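Local coordinates for protein PBP5 (Haemophilus influenzae, PDB 3A3J) that removes the C-terminal D-alanyl residue from sugar-peptide precursors of the cell wall, as a penicillin-binding D,D-carboxypeptidase with a second, beta-rich domain, at residues S266-Y271 with K307-P312; G281-H286 with Q337-V342. One frame throughout, in Å; residues are numbered along the deposited sequence.

Both contacts lie in the C-terminal domain, away from the active-site serine Ser36, and both reach one mixed sheet. Followed from the N terminus, the chain enters strand 264-271, turns into strand 277-281, and only later, at 307-312, comes back to the first strand; interaction 1 closes that loop. Interaction 2 closes a second one, from 281-286 to 337-342 near the C terminus. Because 281-286 falls inside the first loop and 337-342 beyond it, the loops cross. Interaction 1 adds a short edge strand, whereas interaction 2 joins two inner strands at their ends. They meet where Val342 packs on Val270 and Ala311.

Interaction 1 of 2, residues S266-Y271 with K307-P312; sequences SEQRVY and KNLQAP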
# COMPACT_ATOMS: atom_id res chain seq x y z
N SER A 266 -6.09 14.92 -27.42
CA SER A 266 -5.87 14.72 -28.84
C SER A 266 -7.21 14.69 -29.56
O SER A 266 -8.25 14.40 -28.95
CB SER A 266 -5.21 13.36 -29.02
OG SER A 266 -4.86 13.18 -30.35
N GLU A 267 -7.18 14.94 -30.86
CA GLU A 267 -8.38 14.78 -31.70
C GLU A 267 -8.05 13.83 -32.83
O GLU A 267 -6.97 13.94 -33.46
CB GLU A 267 -8.87 16.12 -32.25
CG GLU A 267 -10.32 16.09 -32.76
CD GLU A 267 -10.67 17.32 -33.59
OE1 GLU A 267 -10.33 18.45 -33.19
OE2 GLU A 267 -11.26 17.16 -34.68
N GLN A 268 -8.94 12.88 -33.08
CA GLN A 268 -8.66 11.88 -34.07
C GLN A 268 -9.84 11.76 -35.06
O GLN A 268 -11.02 11.82 -34.65
CB GLN A 268 -8.49 10.55 -33.35
CG GLN A 268 -8.17 9.40 -34.24
CD GLN A 268 -6.69 9.15 -34.34
OE1 GLN A 268 -5.86 10.01 -33.99
NE2 GLN A 268 -6.33 7.96 -34.82
N ARG A 269 -9.52 11.55 -36.34
CA ARG A 269 -10.54 11.50 -37.37
C ARG A 269 -11.35 10.22 -37.14
O ARG A 269 -10.80 9.21 -36.73
CB ARG A 269 -9.85 11.51 -38.76
CG ARG A 269 -10.69 10.91 -39.90
CD ARG A 269 -10.30 11.43 -41.32
NE ARG A 269 -11.46 12.07 -41.98
CZ ARG A 269 -11.57 12.37 -43.28
NH1 ARG A 269 -10.61 12.08 -44.15
NH2 ARG A 269 -12.68 12.96 -43.74
N VAL A 270 -12.64 10.25 -37.38
CA VAL A 270 -13.50 9.04 -37.30
C VAL A 270 -14.25 8.79 -38.65
O VAL A 270 -14.76 9.74 -39.28
CB VAL A 270 -14.55 9.22 -36.21
CG1 VAL A 270 -15.43 7.92 -36.06
CG2 VAL A 270 -13.84 9.51 -34.90
N TYR A 271 -14.35 7.53 -39.08
CA TYR A 271 -15.00 7.21 -40.36
C TYR A 271 -16.44 6.81 -40.14
O TYR A 271 -16.75 5.98 -39.26
CB TYR A 271 -14.23 6.11 -41.09
CG TYR A 271 -12.94 6.67 -41.62
CD1 TYR A 271 -11.81 6.70 -40.83
CD2 TYR A 271 -12.91 7.27 -42.86
CE1 TYR A 271 -10.63 7.27 -41.29
CE2 TYR A 271 -11.77 7.83 -43.34
CZ TYR A 271 -10.62 7.83 -42.55
OH TYR A 271 -9.46 8.39 -43.05
N LYS A 307 -5.87 1.23 -37.67
CA LYS A 307 -5.28 2.32 -38.41
C LYS A 307 -6.09 3.59 -38.29
O LYS A 307 -5.54 4.65 -38.04
CB LYS A 307 -5.11 1.93 -39.87
CG LYS A 307 -4.31 0.64 -40.02
CD LYS A 307 -4.05 0.30 -41.50
CE LYS A 307 -2.70 -0.44 -41.66
NZ LYS A 307 -2.51 -1.46 -40.58
N ASN A 308 -7.39 3.51 -38.48
CA ASN A 308 -8.21 4.69 -38.34
C ASN A 308 -9.34 4.28 -37.43
O ASN A 308 -9.44 3.09 -37.06
CB ASN A 308 -8.80 5.12 -39.67
CG ASN A 308 -8.34 4.25 -40.79
OD1 ASN A 308 -7.23 4.40 -41.30
ND2 ASN A 308 -9.20 3.31 -41.20
N LEU A 309 -10.18 5.22 -37.06
CA LEU A 309 -11.24 4.87 -36.14
C LEU A 309 -12.52 4.85 -36.94
O LEU A 309 -12.82 5.79 -37.68
CB LEU A 309 -11.35 5.92 -35.02
CG LEU A 309 -10.24 5.91 -33.98
CD1 LEU A 309 -10.57 6.95 -32.95
CD2 LEU A 309 -10.04 4.50 -33.34
N GLN A 310 -13.30 3.81 -36.76
CA GLN A 310 -14.64 3.79 -37.31
C GLN A 310 -15.77 3.77 -36.27
O GLN A 310 -15.76 2.96 -35.35
CB GLN A 310 -14.77 2.56 -38.18
CG GLN A 310 -16.09 2.53 -39.02
CD GLN A 310 -16.06 1.38 -39.98
OE1 GLN A 310 -15.00 1.02 -40.44
NE2 GLN A 310 -17.19 0.77 -40.26
N ALA A 311 -16.76 4.65 -36.45
CA ALA A 311 -18.00 4.64 -35.64
C ALA A 311 -18.68 3.28 -35.72
O ALA A 311 -18.38 2.51 -36.65
CB ALA A 311 -18.97 5.75 -36.09
N PRO A 312 -19.52 2.90 -34.71
CA PRO A 312 -19.87 3.61 -33.48
C PRO A 312 -18.69 3.60 -32.50
O PRO A 312 -17.96 2.62 -32.40
CB PRO A 312 -21.03 2.75 -32.90
CG PRO A 312 -20.66 1.36 -33.27
CD PRO A 312 -20.08 1.52 -34.70
O HOH W 1 -8.96 7.51 -37.17
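The ring of Tyr271 has Leu309 O at its edge, near the ring plane, and the CB of Asn308 reaching it obliquely, 3.3 Å from CE1. The ring and the Asn308 amide, the flat group beyond that CB, are turned 66° apart, and the two side chains touch through carbon. Tyr271 CG stands anti to its own carbonyl carbon (chi1 -72°), beside the backbone N, which places the root of the ring close to Leu309 O. Leu309 O also accepts the backbone N-H of Tyr271, 2.7 Å from its N, with the donor in the carbonyl plane. The return bond runs from Ala311 N to Tyr271 O, 3.1 Å long. Together the two bonds straddle Gln310, the pattern of a parallel bridge, and they attach the short strand 309-310 to strand 264-271 at the margin of the mixed sheet in the C-terminal domain; the other side of strand 264-271 is hydrogen-bonded to strand 277-281. Toward Gln268 the backbones part, and a water takes over, donating to Arg269 O and accepting from Leu309 N at 2.6 Å. One water thus serves two backbone polar atoms that do not pair directly. Next along the contact, Leu309 meets Gln268 at about a right angle, Leu309 CD1 lying 3.7 Å from Gln268 CG, so the aliphatic part of the glutamine does the touching. Leu309 also packs on Val278 of strand 277-281, and Gln268 on Leu304. Val270 CG1, anti to its backbone N (chi1 -178°), lies 3.6 Å from Ala311 N and also meets the CB of Ala311. On the side of the sheet bearing Tyr271, the CG of Gln310 passes 3.5 Å from Tyr271 O, an aliphatic neighbour for a carbonyl already engaged by Ala311 N.

Interaction 2 of 2, residues G281-H286 with Q337-V342; sequences GAFMDH and QVMNDV
Gly281 and Gln337 form an antiparallel hydrogen-bonded pair, in which Gln337 N donates to Gly281 O at 2.6 Å, with the donor almost in line with the carbonyl, and Gly281 N donates to Gln337 O, whose position is less certain. Beyond this pair the two chains diverge, and side chains carry the contact. Gln337 has CG beside its backbone N (chi1 -52°) and is extended from there; its amide oxygen OE1 accepts the backbone N-H of Phe283 at 2.9 Å, with the donor tilted 29° from the amide plane. The other end of the amide, NE2, donates to Gly316 O and also sits at the edge of the Phe283 ring, 3.7 Å from CD2. Ring and amide planes are nearly perpendicular, 85° apart. Met339 O lies at the ring edge too, in its plane and 3.5 Å from CZ. Over one face comes Met339 SD, 4.2 Å from the ring centroid, a Met-aromatic contact. The methionine chain, bent at chi2, brings SD to the backbone of Gly281, 3.5 Å from its CA, on a residue that has no side chain of its own. The contact thus ties the end of strand 277-281 to that of strand 329-338, and side-chain contacts continue it into the loop after Gly281. Chemically, the glutamine amide extends the strand pairing by one side-chain bond: it satisfies a loop N-H that lies past the last backbone pair, while its second hydrogen bond, to Gly316, would help to fix the rotation of the amide.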
# COMPACT_ATOMS: atom_id res chain seq x y z
N GLY A 281 -8.10 10.67 -24.85
CA GLY A 281 -7.45 10.98 -23.57
C GLY A 281 -7.53 9.78 -22.68
O GLY A 281 -7.52 8.63 -23.19
N ALA A 282 -7.64 10.03 -21.36
CA ALA A 282 -7.72 9.00 -20.29
C ALA A 282 -8.69 9.48 -19.19
O ALA A 282 -8.74 10.67 -18.85
CB ALA A 282 -6.34 8.67 -19.70
N PHE A 283 -9.51 8.58 -18.70
CA PHE A 283 -10.45 8.94 -17.64
C PHE A 283 -9.80 8.80 -16.24
O PHE A 283 -10.44 9.12 -15.22
CB PHE A 283 -11.79 8.18 -17.80
CG PHE A 283 -12.68 8.77 -18.88
CD1 PHE A 283 -13.32 10.01 -18.68
CD2 PHE A 283 -12.76 8.18 -20.12
CE1 PHE A 283 -14.11 10.61 -19.69
CE2 PHE A 283 -13.53 8.73 -21.13
CZ PHE A 283 -14.21 9.96 -20.92
N MET A 284 -8.55 8.34 -16.19
CA MET A 284 -7.79 8.38 -14.93
C MET A 284 -6.37 8.90 -15.10
O MET A 284 -5.78 8.81 -16.22
CB MET A 284 -7.74 7.00 -14.29
CG MET A 284 -8.92 6.79 -13.28
SD MET A 284 -8.79 5.28 -12.23
CE MET A 284 -7.27 5.59 -11.27
N ASP A 285 -5.84 9.47 -14.01
CA ASP A 285 -4.47 10.00 -13.95
C ASP A 285 -3.51 8.90 -14.26
O ASP A 285 -3.85 7.77 -14.09
CB ASP A 285 -4.16 10.47 -12.54
CG ASP A 285 -4.75 11.81 -12.23
OD1 ASP A 285 -5.38 12.42 -13.11
OD2 ASP A 285 -4.57 12.26 -11.08
N HIS A 286 -2.31 9.21 -14.73
CA HIS A 286 -1.30 8.20 -14.95
C HIS A 286 0.04 8.82 -14.61
O HIS A 286 0.19 10.04 -14.74
CB HIS A 286 -1.25 7.75 -16.42
CG HIS A 286 -0.40 6.54 -16.63
ND1 HIS A 286 -0.91 5.26 -16.58
CD2 HIS A 286 0.93 6.41 -16.87
CE1 HIS A 286 0.08 4.39 -16.76
NE2 HIS A 286 1.20 5.06 -16.93
N GLN A 337 -8.20 6.42 -24.47
CA GLN A 337 -9.61 6.17 -24.63
C GLN A 337 -10.31 7.25 -25.41
O GLN A 337 -9.86 8.40 -25.50
CB GLN A 337 -10.33 6.00 -23.27
CG GLN A 337 -9.73 4.99 -22.30
CD GLN A 337 -10.18 5.29 -20.86
OE1 GLN A 337 -9.53 6.07 -20.15
NE2 GLN A 337 -11.35 4.76 -20.46
N VAL A 338 -11.45 6.86 -25.96
CA VAL A 338 -12.35 7.79 -26.60
C VAL A 338 -13.07 8.56 -25.46
O VAL A 338 -13.47 7.96 -24.46
CB VAL A 338 -13.34 6.94 -27.49
CG1 VAL A 338 -14.53 7.78 -28.00
CG2 VAL A 338 -12.56 6.20 -28.64
N MET A 339 -13.22 9.86 -25.60
CA MET A 339 -13.67 10.72 -24.50
C MET A 339 -15.14 11.10 -24.64
O MET A 339 -15.79 11.42 -23.64
CB MET A 339 -12.88 12.02 -24.47
CG MET A 339 -11.41 11.82 -24.39
SD MET A 339 -10.87 10.94 -22.88
CE MET A 339 -11.05 9.25 -23.32
N ASN A 340 -15.65 11.11 -25.88
CA ASN A 340 -17.08 11.33 -26.11
C ASN A 340 -17.68 10.22 -27.00
O ASN A 340 -16.93 9.56 -27.77
CB ASN A 340 -17.35 12.77 -26.64
CG ASN A 340 -16.03 13.55 -27.05
OD1 ASN A 340 -15.41 13.34 -28.15
ND2 ASN A 340 -15.64 14.50 -26.18
N ASP A 341 -18.99 9.97 -26.88
CA ASP A 341 -19.67 8.96 -27.72
C ASP A 341 -19.65 9.43 -29.21
O ASP A 341 -19.78 10.62 -29.47
CB ASP A 341 -21.12 8.77 -27.32
CG ASP A 341 -21.33 7.73 -26.24
OD1 ASP A 341 -20.44 6.87 -25.96
OD2 ASP A 341 -22.44 7.76 -25.66
N VAL A 342 -19.44 8.48 -30.15
CA VAL A 342 -19.69 8.70 -31.59
C VAL A 342 -20.60 7.57 -32.15
O VAL A 342 -20.20 6.38 -32.25
CB VAL A 342 -18.39 8.82 -32.42
CG1 VAL A 342 -18.69 9.13 -33.92
CG2 VAL A 342 -17.57 9.93 -31.87